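Local coordinates for protein EmGH1 (Erythrobacter marinus, PDB 5Z87) that probably hydrolyses beta-glucosidic bonds, as a member of glycosyl hydrolase family 3, and carries a bound magnesium ion in its fibronectin type III-like domain, at residues 48-53 and 119-124; 143-148 and 600-605; 683-688 and 761-766; 693-698 and 739-744. One frame throughout, in Å; residues are numbered along the deposited sequence.

Contact 1: residues 48-53 and 119-124; sequences AALANL and SRFGIP
Leu50, on helix 43-51, sets one methyl over the Phe121 ring, and this apolar pair is the centre of the contact. Leu50 CG is anti to the backbone N (chi1 175°), and the two methyls it carries divide between the Phe121 ring and Ile123. Leu50 CD1 stands 4.0 Å from the centroid of the Phe121 ring and 27° off its normal, a CH-pi contact displaced toward CG. Leu50 CD2 and Ile123 CD1 meet tip to tip at 4.0 Å. At the far end of the ring, Leu53 CB touches Phe121 CZ at 3.7 Å, while Arg120 CG lies over the face opposite Leu50. An alanine in place of Phe121 would probably leave Leu50 CD1 with CB alone to rest on and open a gap beside Leu53.

The polar links are slighter. Arg120 NH2 gives Leu53 O a weak hydrogen bond, 2.9 Å long but bent to 120° at the hydrogen. A water donates to the same Leu53 O and accepts weakly from Arg120 NH1. The guanidinium has a stronger partner in Glu58, a salt bridge through NE. Within the loop, Ser119 OG accepts from Phe121 N, an ST turn, and from Ile123 N at 3.1 Å, which fixes the chain bearing both apolar side chains.

Helix 366-382 borders both sides, Phe381 touching Leu50 and Lys380 touching Ile123; beyond, Pro124 packs on helix 101-116 as the loop runs into barrel strand 126-129.

Contact 2: residues 143-148 and 600-605; sequences FPQAMA and AFYPGE
Met147 and Phe601 form a Met-aromatic contact at the seam between the TIM-barrel-type N-terminal domain and the C-terminal domain. Met147 CG carries the CH-pi part, over one ring face at 4.1 Å from the Phe601 centroid and 24° off the normal. The sulfur is more oblique, with Met147 SD 3.6 Å from Phe601 CE1. Beside them Ala148 CB packs on the other chain, 3.7 Å from Phe601 CB and 3.4 Å from Tyr602 O. That carbonyl oxygen also takes the backbone bond that joins the segments, Gln145 N to Tyr602 O at 3.1 Å, with 152° at the hydrogen. An alanine replacing Phe601 would keep CB against Ala148, but would probably leave the Met147 thioether without its aromatic partner and open a gap there.

A second shell positions these groups. Gln145, at the N-cap position of helix 146-150, folds back at chi2 (56°), and its OE1 accepts from Ala146 N at 2.8 Å; its NE2 is held by Glu194 and by Gly451 O. His581 meets the Phe601 ring. Where the chains run closest a side chain is excluded: a CB on Gly604 would collide with Pro144 N, and Gly604 CA instead makes a CA-H...O contact with Phe143 O at 3.5 Å.

Contact 3: residues 683-688 and 761-766; sequences IGLQDR and VEPGEI
Leu685 and Val761 meet through groups placed by their first torsions. In Leu685, chi1 -57° sets CG anti to the carbonyl carbon; from there the two methyls reach the chain at 761-763. In Val761, CG1 is anti to the backbone N (chi1 -169°) and meets Leu685 O at 3.6 Å. The arrangement is a type I beta turn, Gly684 to Asp687, resting on the loop that enters strand 764-771 of the fibronectin type III-like domain.

Across the contact the interaction is van der Waals in kind. The two Leu685 methyls touch different parts of the partner backbone: Leu685 CD1 approaches Val761 O at 3.9 Å, whereas Leu685 CD2 lies 3.8 Å from Pro763 N and 4.3 Å from Pro763 CG. Leu685 CB adds a looser touch on Val761 CG1 at 4.2 Å. Both Leu685 and Val761 also pack on Leu784 of strand 778-784, so the turn and the loop share a floor supplied by the adjacent strand, and Pro747 touches Val761 from helix 747-750.

Glu762 points away from the turn. Its side chain lies about 5 Å from the bound magnesium ion, whose site includes Asp713 and Ile715, and its OE1 is hydrogen-bonded to Ser717.

Asp687 ties back to Gly684 twice, through its backbone N and its carboxylate. Its backbone N bonds to Gly684 O at 2.9 Å, and its carboxylate, also in a salt bridge with Arg680, accepts from Gly684 N, which meets Asp687 OD2 at 2.8 Å from above the carboxylate plane, 59° out of it.

Contact 4: residues 693-698 and 739-744; sequences VSVRNT and QVVQFE
Val695 and Gln739 exchange two backbone hydrogen bonds, the straightest of an antiparallel beta ladder in the fibronectin type III-like domain. Val695 N to Gln739 O and Gln739 N to Val695 O are each 3.0 Å, with 164° at the hydrogen. The next hydrogen-bonded pair, Val693 with Val741, is less straight, Val741 N to Val693 O being 2.9 Å with 146° at the hydrogen. Ser694 and Val740 form the non-hydrogen-bonded pair between them, CA to CA 4.3 Å, and Ser694 CA adds a CA-H...O contact to Gln739 O at 3.4 Å. The short strand axes, 4.6 Å apart at closest, run at 148°, antiparallel with a twist.

Side chains alternate between the two faces. Val693, Val695 and Val741 lie on the buried one, which is covered by strands 703-713 and 724-733 of the second sheet; Val707 touches both Val695 and Val741, completing a beta-sandwich core. Ser694 and Val740 occupy the other face. In Val695, CG1 sits between the backbone N and the carbonyl carbon, which brings it within 3.6 Å of Gln739 O; the same methyl meets Val741 CG2 at 4.3 Å. Farther along, Phe743 turns its ring back toward the ladder, and Val693 CG2 lies at the ring edge, near its plane, 4.1 Å from Phe743 CE2.

In the fold
Contact 2 is the wholly buried member, its centre about 10 Å from the centre of the chain, and it alone joins the N-terminal and C-terminal domains. Contact 1 is partly buried at the periphery of the barrel side, its centre about 35 Å from the centre of the chain, where apolar packing is bordered by a weak, water-assisted polar link. Contacts 3 and 4 belong to the fibronectin type III-like region: contact 3 is a surface contact held by apolar touches, contact 4 a partly buried strand pairing held by backbone bonds. These two meet directly through the salt bridge of Arg688 NE with Glu744 OE1, 2.8 Å long. Contacts 1 and 2 stand apart, their nearest atoms about 26 Å from each other.

Contact 1: residues 48-53 and 119-124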
loop_
_atom_site.group_PDB
_atom_site.type_symbol
_atom_site.label_atom_id
_atom_site.label_comp_id
_atom_site.label_asym_id
_atom_site.label_seq_id
_atom_site.Cartn_x
_atom_site.Cartn_y
_atom_site.Cartn_z
ATOM N N ALA A 48 -35.853 -0.762 -27.721
ATOM C CA ALA A 48 -37.041 -0.189 -27.090
ATOM C C ALA A 48 -38.315 -0.799 -27.669
ATOM O O ALA A 48 -39.223 -1.193 -26.928
ATOM C CB ALA A 48 -37.044 1.331 -27.255
ATOM N N ALA A 49 -38.398 -0.886 -28.999
ATOM C CA ALA A 49 -39.597 -1.447 -29.618
ATOM C C ALA A 49 -39.841 -2.878 -29.147
ATOM O O ALA A 49 -40.984 -3.267 -28.872
ATOM C CB ALA A 49 -39.481 -1.381 -31.140
ATOM N N LEU A 50 -38.776 -3.670 -29.018
ATOM C CA LEU A 50 -38.942 -5.047 -28.575
ATOM C C LEU A 50 -39.332 -5.106 -27.109
ATOM O O LEU A 50 -40.194 -5.908 -26.714
ATOM C CB LEU A 50 -37.654 -5.832 -28.818
ATOM C CG LEU A 50 -37.624 -7.274 -28.305
ATOM C CD1 LEU A 50 -38.759 -8.081 -28.921
ATOM C CD2 LEU A 50 -36.263 -7.941 -28.574
ATOM N N ALA A 51 -38.697 -4.268 -26.282
ATOM C CA ALA A 51 -38.955 -4.316 -24.847
ATOM C C ALA A 51 -40.407 -3.965 -24.524
ATOM O O ALA A 51 -40.984 -4.520 -23.583
ATOM C CB ALA A 51 -37.989 -3.375 -24.119
ATOM N N ASN A 52 -41.011 -3.056 -25.295
ATOM C CA ASN A 52 -42.420 -2.725 -25.100
ATOM C C ASN A 52 -43.338 -3.921 -25.310
ATOM O O ASN A 52 -44.463 -3.912 -24.811
ATOM C CB ASN A 52 -42.832 -1.589 -26.035
ATOM C CG ASN A 52 -42.172 -0.270 -25.661
ATOM O OD1 ASN A 52 -41.883 -0.026 -24.487
ATOM N ND2 ASN A 52 -41.916 0.582 -26.656
ATOM N N LEU A 53 -42.882 -4.959 -26.005
ATOM C CA LEU A 53 -43.713 -6.129 -26.254
ATOM C C LEU A 53 -43.560 -7.224 -25.206
ATOM O O LEU A 53 -44.334 -8.188 -25.235
ATOM C CB LEU A 53 -43.392 -6.711 -27.634
ATOM C CG LEU A 53 -43.337 -5.702 -28.776
ATOM C CD1 LEU A 53 -42.985 -6.388 -30.072
ATOM C CD2 LEU A 53 -44.663 -4.977 -28.890
ATOM N N SER A 119 -37.772 -18.295 -26.819
ATOM C CA SER A 119 -38.166 -16.893 -26.800
ATOM C C SER A 119 -39.314 -16.625 -27.775
ATOM O O SER A 119 -39.202 -16.900 -28.974
ATOM C CB SER A 119 -36.977 -16.002 -27.149
ATOM O OG SER A 119 -37.380 -14.646 -27.283
ATOM N N ARG A 120 -40.402 -16.048 -27.252
ATOM C CA ARG A 120 -41.531 -15.615 -28.075
ATOM C C ARG A 120 -41.083 -14.776 -29.264
ATOM O O ARG A 120 -41.756 -14.764 -30.302
ATOM C CB ARG A 120 -42.514 -14.825 -27.204
ATOM C CG ARG A 120 -43.884 -14.613 -27.780
ATOM C CD ARG A 120 -44.910 -14.317 -26.678
ATOM N NE ARG A 120 -44.528 -13.169 -25.853
ATOM C CZ ARG A 120 -45.234 -12.047 -25.750
ATOM N NH1 ARG A 120 -46.370 -11.912 -26.436
ATOM N NH2 ARG A 120 -44.799 -11.058 -24.972
ATOM N N PHE A 121 -39.934 -14.104 -29.149
ATOM C CA PHE A 121 -39.400 -13.224 -30.182
ATOM C C PHE A 121 -38.084 -13.722 -30.771
ATOM O O PHE A 121 -37.438 -12.994 -31.532
ATOM C CB PHE A 121 -39.225 -11.815 -29.616
ATOM C CG PHE A 121 -40.452 -11.293 -28.935
ATOM C CD1 PHE A 121 -41.448 -10.648 -29.668
ATOM C CD2 PHE A 121 -40.638 -11.484 -27.571
ATOM C CE1 PHE A 121 -42.599 -10.180 -29.042
ATOM C CE2 PHE A 121 -41.781 -11.014 -26.938
ATOM C CZ PHE A 121 -42.759 -10.361 -27.676
ATOM N N GLY A 122 -37.672 -14.940 -30.445
ATOM C CA GLY A 122 -36.464 -15.496 -31.033
ATOM C C GLY A 122 -35.170 -14.835 -30.602
ATOM O O GLY A 122 -34.206 -14.816 -31.381
ATOM N N ILE A 123 -35.115 -14.295 -29.386
ATOM C CA ILE A 123 -33.900 -13.650 -28.885
ATOM C C ILE A 123 -32.824 -14.711 -28.672
ATOM O O ILE A 123 -33.023 -15.643 -27.877
ATOM C CB ILE A 123 -34.178 -12.867 -27.591
ATOM C CG1 ILE A 123 -35.370 -11.917 -27.788
ATOM C CG2 ILE A 123 -32.903 -12.116 -27.121
ATOM C CD1 ILE A 123 -35.924 -11.293 -26.487
ATOM N N PRO A 124 -31.696 -14.638 -29.368
ATOM C CA PRO A 124 -30.591 -15.562 -29.088
ATOM C C PRO A 124 -29.837 -15.138 -27.829
ATOM O O PRO A 124 -30.002 -14.035 -27.305
ATOM C CB PRO A 124 -29.702 -15.458 -30.341
ATOM C CG PRO A 124 -30.445 -14.522 -31.299
ATOM C CD PRO A 124 -31.341 -13.687 -30.434
HETATM O O HOH W 1 -46.602 -8.477 -26.870
#

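Contact 2: residues 143-148 and 600-605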
loop_
_atom_site.group_PDB
_atom_site.type_symbol
_atom_site.label_atom_id
_atom_site.label_comp_id
_atom_site.label_asym_id
_atom_site.label_seq_id
_atom_site.Cartn_x
_atom_site.Cartn_y
_atom_site.Cartn_z
ATOM N N PHE A 143 -1.748 -15.786 -28.774
ATOM C CA PHE A 143 -0.801 -14.693 -28.913
ATOM C C PHE A 143 0.004 -14.507 -27.621
ATOM O O PHE A 143 -0.248 -15.167 -26.603
ATOM C CB PHE A 143 -1.575 -13.451 -29.327
ATOM C CG PHE A 143 -2.244 -13.592 -30.659
ATOM C CD1 PHE A 143 -1.534 -13.361 -31.833
ATOM C CD2 PHE A 143 -3.576 -13.981 -30.749
ATOM C CE1 PHE A 143 -2.147 -13.501 -33.079
ATOM C CE2 PHE A 143 -4.200 -14.118 -31.989
ATOM C CZ PHE A 143 -3.489 -13.879 -33.153
ATOM N N PRO A 144 1.036 -13.652 -27.626
ATOM C CA PRO A 144 1.745 -13.391 -26.367
ATOM C C PRO A 144 0.774 -12.819 -25.339
ATOM O O PRO A 144 -0.203 -12.151 -25.681
ATOM C CB PRO A 144 2.822 -12.372 -26.758
ATOM C CG PRO A 144 3.010 -12.548 -28.230
ATOM C CD PRO A 144 1.653 -12.924 -28.752
ATOM N N GLN A 145 1.041 -13.112 -24.074
ATOM C CA GLN A 145 0.213 -12.613 -22.986
ATOM C C GLN A 145 0.124 -11.084 -23.036
ATOM O O GLN A 145 0.924 -10.407 -23.687
ATOM C CB GLN A 145 0.772 -13.106 -21.650
ATOM C CG GLN A 145 -0.051 -12.760 -20.412
ATOM C CD GLN A 145 -1.495 -13.249 -20.496
ATOM O OE1 GLN A 145 -2.301 -12.740 -21.284
ATOM N NE2 GLN A 145 -1.830 -14.218 -19.661
ATOM N N ALA A 146 -0.884 -10.538 -22.351
ATOM C CA ALA A 146 -1.171 -9.108 -22.471
ATOM C C ALA A 146 0.026 -8.243 -22.039
ATOM O O ALA A 146 0.408 -7.293 -22.736
ATOM C CB ALA A 146 -2.433 -8.774 -21.668
ATOM N N MET A 147 0.651 -8.566 -20.904
ATOM C CA MET A 147 1.808 -7.776 -20.471
ATOM C C MET A 147 2.978 -7.911 -21.442
ATOM O O MET A 147 3.686 -6.932 -21.704
ATOM C CB MET A 147 2.254 -8.180 -19.066
ATOM C CG MET A 147 3.349 -7.256 -18.506
ATOM S SD MET A 147 3.369 -7.299 -16.712
ATOM C CE MET A 147 2.127 -6.073 -16.291
ATOM N N ALA A 148 3.198 -9.110 -21.989
ATOM C CA ALA A 148 4.210 -9.268 -23.033
ATOM C C ALA A 148 3.930 -8.340 -24.205
ATOM O O ALA A 148 4.812 -7.596 -24.656
ATOM C CB ALA A 148 4.259 -10.723 -23.507
ATOM N N ALA A 600 10.945 -12.252 -21.767
ATOM C CA ALA A 600 9.949 -12.638 -22.754
ATOM C C ALA A 600 8.544 -12.680 -22.183
ATOM O O ALA A 600 7.590 -12.876 -22.944
ATOM C CB ALA A 600 10.300 -14.008 -23.361
ATOM N N PHE A 601 8.404 -12.491 -20.871
ATOM C CA PHE A 601 7.130 -12.668 -20.197
ATOM C C PHE A 601 6.524 -14.010 -20.616
ATOM O O PHE A 601 7.099 -15.062 -20.311
ATOM C CB PHE A 601 6.245 -11.440 -20.467
ATOM C CG PHE A 601 6.585 -10.269 -19.559
ATOM C CD1 PHE A 601 6.076 -10.210 -18.263
ATOM C CD2 PHE A 601 7.475 -9.285 -19.965
ATOM C CE1 PHE A 601 6.404 -9.163 -17.411
ATOM C CE2 PHE A 601 7.819 -8.235 -19.119
ATOM C CZ PHE A 601 7.273 -8.166 -17.838
ATOM N N TYR A 602 5.382 -14.011 -21.291
ATOM C CA TYR A 602 4.882 -15.233 -21.927
ATOM C C TYR A 602 4.785 -14.910 -23.401
ATOM O O TYR A 602 3.949 -14.076 -23.786
ATOM C CB TYR A 602 3.533 -15.676 -21.370
ATOM C CG TYR A 602 3.596 -16.243 -19.970
ATOM C CD1 TYR A 602 4.614 -17.108 -19.591
ATOM C CD2 TYR A 602 2.647 -15.898 -19.016
ATOM C CE1 TYR A 602 4.672 -17.638 -18.309
ATOM C CE2 TYR A 602 2.686 -16.428 -17.744
ATOM C CZ TYR A 602 3.709 -17.296 -17.390
ATOM O OH TYR A 602 3.766 -17.825 -16.117
ATOM N N PRO A 603 5.644 -15.480 -24.250
ATOM C CA PRO A 603 5.781 -14.962 -25.617
ATOM C C PRO A 603 4.844 -15.604 -26.639
ATOM O O PRO A 603 5.027 -15.430 -27.848
ATOM C CB PRO A 603 7.256 -15.246 -25.930
ATOM C CG PRO A 603 7.556 -16.464 -25.146
ATOM C CD PRO A 603 6.714 -16.432 -23.909
ATOM N N GLY A 604 3.813 -16.303 -26.187
ATOM C CA GLY A 604 2.831 -16.809 -27.125
ATOM C C GLY A 604 3.276 -18.108 -27.775
ATOM O O GLY A 604 4.308 -18.686 -27.440
ATOM N N GLU A 605 2.473 -18.577 -28.739
ATOM C CA GLU A 605 2.661 -19.941 -29.219
ATOM C C GLU A 605 3.803 -20.058 -30.223
ATOM O O GLU A 605 4.342 -21.152 -30.405
ATOM C CB GLU A 605 1.355 -20.477 -29.808
ATOM C CG GLU A 605 0.850 -19.718 -31.010
ATOM C CD GLU A 605 -0.140 -20.537 -31.820
ATOM O OE1 GLU A 605 -1.274 -20.772 -31.334
ATOM O OE2 GLU A 605 0.228 -20.965 -32.936
#

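Contact 3: residues 683-688 and 761-766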
loop_
_atom_site.group_PDB
_atom_site.type_symbol
_atom_site.label_atom_id
_atom_site.label_comp_id
_atom_site.label_asym_id
_atom_site.label_seq_id
_atom_site.Cartn_x
_atom_site.Cartn_y
_atom_site.Cartn_z
ATOM N N ILE A 683 1.773 29.050 -24.935
ATOM C CA ILE A 683 0.511 28.769 -25.608
ATOM C C ILE A 683 -0.639 29.092 -24.660
ATOM O O ILE A 683 -0.451 29.304 -23.461
ATOM C CB ILE A 683 0.409 27.305 -26.083
ATOM C CG1 ILE A 683 0.310 26.374 -24.869
ATOM C CG2 ILE A 683 1.581 26.962 -26.984
ATOM C CD1 ILE A 683 0.075 24.913 -25.195
ATOM N N GLY A 684 -1.849 29.131 -25.226
ATOM C CA GLY A 684 -3.033 29.347 -24.423
ATOM C C GLY A 684 -3.565 28.065 -23.807
ATOM O O GLY A 684 -3.243 26.959 -24.248
ATOM N N LEU A 685 -4.414 28.195 -22.816
ATOM C CA LEU A 685 -4.907 27.076 -22.063
ATOM C C LEU A 685 -5.592 26.044 -22.888
ATOM O O LEU A 685 -5.567 24.917 -22.574
ATOM C CB LEU A 685 -5.816 27.516 -20.937
ATOM C CG LEU A 685 -5.335 28.480 -19.882
ATOM C CD1 LEU A 685 -6.412 28.713 -18.884
ATOM C CD2 LEU A 685 -4.070 28.059 -19.199
ATOM N N GLN A 686 -6.234 26.445 -23.942
ATOM C CA GLN A 686 -6.935 25.481 -24.783
ATOM C C GLN A 686 -6.169 25.093 -26.043
ATOM O O GLN A 686 -6.692 24.318 -26.848
ATOM C CB GLN A 686 -8.313 26.026 -25.157
ATOM C CG GLN A 686 -9.250 26.106 -23.953
ATOM C CD GLN A 686 -9.330 24.781 -23.184
ATOM O OE1 GLN A 686 -9.535 23.711 -23.776
ATOM N NE2 GLN A 686 -9.160 24.850 -21.859
ATOM N N ASP A 687 -4.947 25.580 -26.221
ATOM C CA ASP A 687 -4.191 25.306 -27.437
ATOM C C ASP A 687 -3.582 23.914 -27.425
ATOM O O ASP A 687 -3.299 23.339 -26.369
ATOM C CB ASP A 687 -3.067 26.322 -27.617
ATOM C CG ASP A 687 -3.585 27.706 -27.877
ATOM O OD1 ASP A 687 -4.799 27.828 -28.137
ATOM O OD2 ASP A 687 -2.784 28.664 -27.825
ATOM N N ARG A 688 -3.368 23.381 -28.626
ATOM C CA ARG A 688 -2.528 22.213 -28.834
ATOM C C ARG A 688 -1.114 22.661 -29.203
ATOM O O ARG A 688 -0.908 23.761 -29.718
ATOM C CB ARG A 688 -3.107 21.315 -29.928
ATOM C CG ARG A 688 -4.536 20.880 -29.641
ATOM C CD ARG A 688 -4.973 19.744 -30.536
ATOM N NE ARG A 688 -4.218 18.517 -30.297
ATOM C CZ ARG A 688 -4.445 17.667 -29.298
ATOM N NH1 ARG A 688 -5.405 17.905 -28.413
ATOM N NH2 ARG A 688 -3.702 16.576 -29.181
ATOM N N VAL A 761 -7.278 22.980 -16.474
ATOM C CA VAL A 761 -6.047 23.437 -17.107
ATOM C C VAL A 761 -5.669 24.754 -16.447
ATOM O O VAL A 761 -6.480 25.687 -16.399
ATOM C CB VAL A 761 -6.192 23.591 -18.630
ATOM C CG1 VAL A 761 -4.830 23.791 -19.269
ATOM C CG2 VAL A 761 -6.843 22.365 -19.205
ATOM N N GLU A 762 -4.448 24.827 -15.925
ATOM C CA GLU A 762 -4.078 25.970 -15.122
ATOM C C GLU A 762 -2.876 26.694 -15.715
ATOM O O GLU A 762 -1.966 26.056 -16.257
ATOM C CB GLU A 762 -3.785 25.518 -13.681
ATOM C CG GLU A 762 -5.014 24.850 -13.036
ATOM C CD GLU A 762 -4.713 24.018 -11.792
ATOM O OE1 GLU A 762 -5.689 23.553 -11.177
ATOM O OE2 GLU A 762 -3.530 23.821 -11.430
ATOM N N PRO A 763 -2.855 28.022 -15.649
ATOM C CA PRO A 763 -1.680 28.760 -16.123
ATOM C C PRO A 763 -0.440 28.313 -15.373
ATOM O O PRO A 763 -0.504 27.950 -14.195
ATOM C CB PRO A 763 -2.021 30.224 -15.802
ATOM C CG PRO A 763 -3.493 30.238 -15.566
ATOM C CD PRO A 763 -3.837 28.904 -15.002
ATOM N N GLY A 764 0.695 28.341 -16.064
ATOM C CA GLY A 764 1.963 27.997 -15.454
ATOM C C GLY A 764 2.775 27.034 -16.299
ATOM O O GLY A 764 2.391 26.635 -17.399
ATOM N N GLU A 765 3.912 26.635 -15.737
ATOM C CA GLU A 765 4.953 25.940 -16.477
ATOM C C GLU A 765 4.642 24.458 -16.653
ATOM O O GLU A 765 4.148 23.793 -15.739
ATOM C CB GLU A 765 6.285 26.097 -15.751
ATOM C CG GLU A 765 7.429 25.341 -16.372
ATOM C CD GLU A 765 8.671 25.377 -15.502
ATOM O OE1 GLU A 765 8.733 24.620 -14.497
ATOM O OE2 GLU A 765 9.573 26.185 -15.823
ATOM N N ILE A 766 4.950 23.942 -17.836
ATOM C CA ILE A 766 4.962 22.511 -18.098
ATOM C C ILE A 766 6.359 22.146 -18.566
ATOM O O ILE A 766 6.913 22.816 -19.446
ATOM C CB ILE A 766 3.924 22.103 -19.157
ATOM C CG1 ILE A 766 2.528 22.649 -18.807
ATOM C CG2 ILE A 766 3.949 20.584 -19.328
ATOM C CD1 ILE A 766 1.842 21.924 -17.628
#

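Contact 4: residues 693-698 and 739-744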
loop_
_atom_site.group_PDB
_atom_site.type_symbol
_atom_site.label_atom_id
_atom_site.label_comp_id
_atom_site.label_asym_id
_atom_site.label_seq_id
_atom_site.Cartn_x
_atom_site.Cartn_y
_atom_site.Cartn_z
ATOM N N VAL A 693 11.191 15.393 -31.660
ATOM C CA VAL A 693 12.327 14.740 -31.019
ATOM C C VAL A 693 13.107 14.015 -32.103
ATOM O O VAL A 693 12.568 13.110 -32.746
ATOM C CB VAL A 693 11.893 13.724 -29.946
ATOM C CG1 VAL A 693 13.120 13.121 -29.241
ATOM C CG2 VAL A 693 10.918 14.340 -28.961
ATOM N N SER A 694 14.371 14.376 -32.291
ATOM C CA SER A 694 15.213 13.655 -33.237
ATOM C C SER A 694 15.878 12.463 -32.563
ATOM O O SER A 694 16.329 12.542 -31.412
ATOM C CB SER A 694 16.279 14.567 -33.857
ATOM O OG SER A 694 17.278 14.923 -32.923
ATOM N N VAL A 695 15.918 11.351 -33.288
ATOM C CA VAL A 695 16.600 10.144 -32.850
ATOM C C VAL A 695 17.408 9.601 -34.028
ATOM O O VAL A 695 16.915 9.552 -35.161
ATOM C CB VAL A 695 15.601 9.105 -32.313
ATOM C CG1 VAL A 695 14.441 8.983 -33.262
ATOM C CG2 VAL A 695 16.285 7.765 -32.112
ATOM N N ARG A 696 18.657 9.222 -33.765
ATOM C CA ARG A 696 19.601 8.804 -34.791
ATOM C C ARG A 696 20.139 7.437 -34.418
ATOM O O ARG A 696 20.488 7.200 -33.254
ATOM C CB ARG A 696 20.760 9.809 -34.933
ATOM C CG ARG A 696 21.854 9.379 -35.918
ATOM C CD ARG A 696 23.066 10.323 -35.909
ATOM N NE ARG A 696 22.737 11.671 -36.383
ATOM C CZ ARG A 696 22.496 12.709 -35.586
ATOM N NH1 ARG A 696 22.541 12.561 -34.262
ATOM N NH2 ARG A 696 22.206 13.897 -36.104
ATOM N N ASN A 697 20.181 6.533 -35.395
ATOM C CA ASN A 697 20.816 5.230 -35.211
ATOM C C ASN A 697 22.322 5.448 -35.274
ATOM O O ASN A 697 22.892 5.672 -36.343
ATOM C CB ASN A 697 20.341 4.246 -36.271
ATOM C CG ASN A 697 20.882 2.851 -36.064
ATOM O OD1 ASN A 697 21.854 2.637 -35.340
ATOM N ND2 ASN A 697 20.242 1.882 -36.698
ATOM N N THR A 698 22.970 5.397 -34.117
ATOM C CA THR A 698 24.394 5.666 -33.991
ATOM C C THR A 698 25.225 4.389 -33.951
ATOM O O THR A 698 26.398 4.433 -33.575
ATOM C CB THR A 698 24.651 6.485 -32.726
ATOM O OG1 THR A 698 24.315 5.677 -31.600
ATOM C CG2 THR A 698 23.792 7.738 -32.706
ATOM N N GLN A 739 15.462 10.198 -37.701
ATOM C CA GLN A 739 14.066 10.579 -37.849
ATOM C C GLN A 739 13.690 11.629 -36.811
ATOM O O GLN A 739 14.167 11.604 -35.671
ATOM C CB GLN A 739 13.135 9.377 -37.737
ATOM C CG GLN A 739 13.064 8.552 -39.014
ATOM C CD GLN A 739 12.145 7.356 -38.877
ATOM O OE1 GLN A 739 11.174 7.391 -38.118
ATOM N NE2 GLN A 739 12.452 6.282 -39.607
ATOM N N VAL A 740 12.838 12.554 -37.229
ATOM C CA VAL A 740 12.303 13.594 -36.366
ATOM C C VAL A 740 10.871 13.172 -36.042
ATOM O O VAL A 740 9.955 13.354 -36.853
ATOM C CB VAL A 740 12.383 14.967 -37.036
ATOM C CG1 VAL A 740 11.866 16.065 -36.118
ATOM C CG2 VAL A 740 13.827 15.269 -37.470
ATOM N N VAL A 741 10.682 12.553 -34.871
ATOM C CA VAL A 741 9.364 12.091 -34.442
ATOM C C VAL A 741 8.524 13.284 -34.014
ATOM O O VAL A 741 9.001 14.180 -33.309
ATOM C CB VAL A 741 9.496 11.067 -33.306
ATOM C CG1 VAL A 741 8.131 10.647 -32.809
ATOM C CG2 VAL A 741 10.247 9.866 -33.794
ATOM N N GLN A 742 7.269 13.316 -34.454
ATOM C CA GLN A 742 6.369 14.424 -34.163
ATOM C C GLN A 742 5.325 13.974 -33.151
ATOM O O GLN A 742 4.719 12.910 -33.311
ATOM C CB GLN A 742 5.697 14.928 -35.442
ATOM C CG GLN A 742 6.682 15.460 -36.479
ATOM C CD GLN A 742 7.161 16.862 -36.152
ATOM O OE1 GLN A 742 6.536 17.580 -35.371
ATOM N NE2 GLN A 742 8.272 17.263 -36.753
ATOM N N PHE A 743 5.134 14.772 -32.104
ATOM C CA PHE A 743 4.055 14.578 -31.147
ATOM C C PHE A 743 3.183 15.826 -31.095
ATOM O O PHE A 743 3.613 16.937 -31.433
ATOM C CB PHE A 743 4.590 14.289 -29.735
ATOM C CG PHE A 743 5.436 13.054 -29.631
ATOM C CD1 PHE A 743 4.851 11.814 -29.486
ATOM C CD2 PHE A 743 6.816 13.142 -29.639
ATOM C CE1 PHE A 743 5.628 10.665 -29.370
ATOM C CE2 PHE A 743 7.595 12.005 -29.525
ATOM C CZ PHE A 743 6.996 10.764 -29.390
ATOM N N GLU A 744 1.956 15.656 -30.623
ATOM C CA GLU A 744 1.103 16.814 -30.388
ATOM C C GLU A 744 0.411 16.651 -29.046
ATOM O O GLU A 744 -0.184 15.604 -28.773
ATOM C CB GLU A 744 0.071 17.005 -31.513
ATOM C CG GLU A 744 -0.506 18.426 -31.547
ATOM C CD GLU A 744 -1.407 18.702 -32.748
ATOM O OE1 GLU A 744 -2.641 18.691 -32.573
ATOM O OE2 GLU A 744 -0.884 18.945 -33.859
#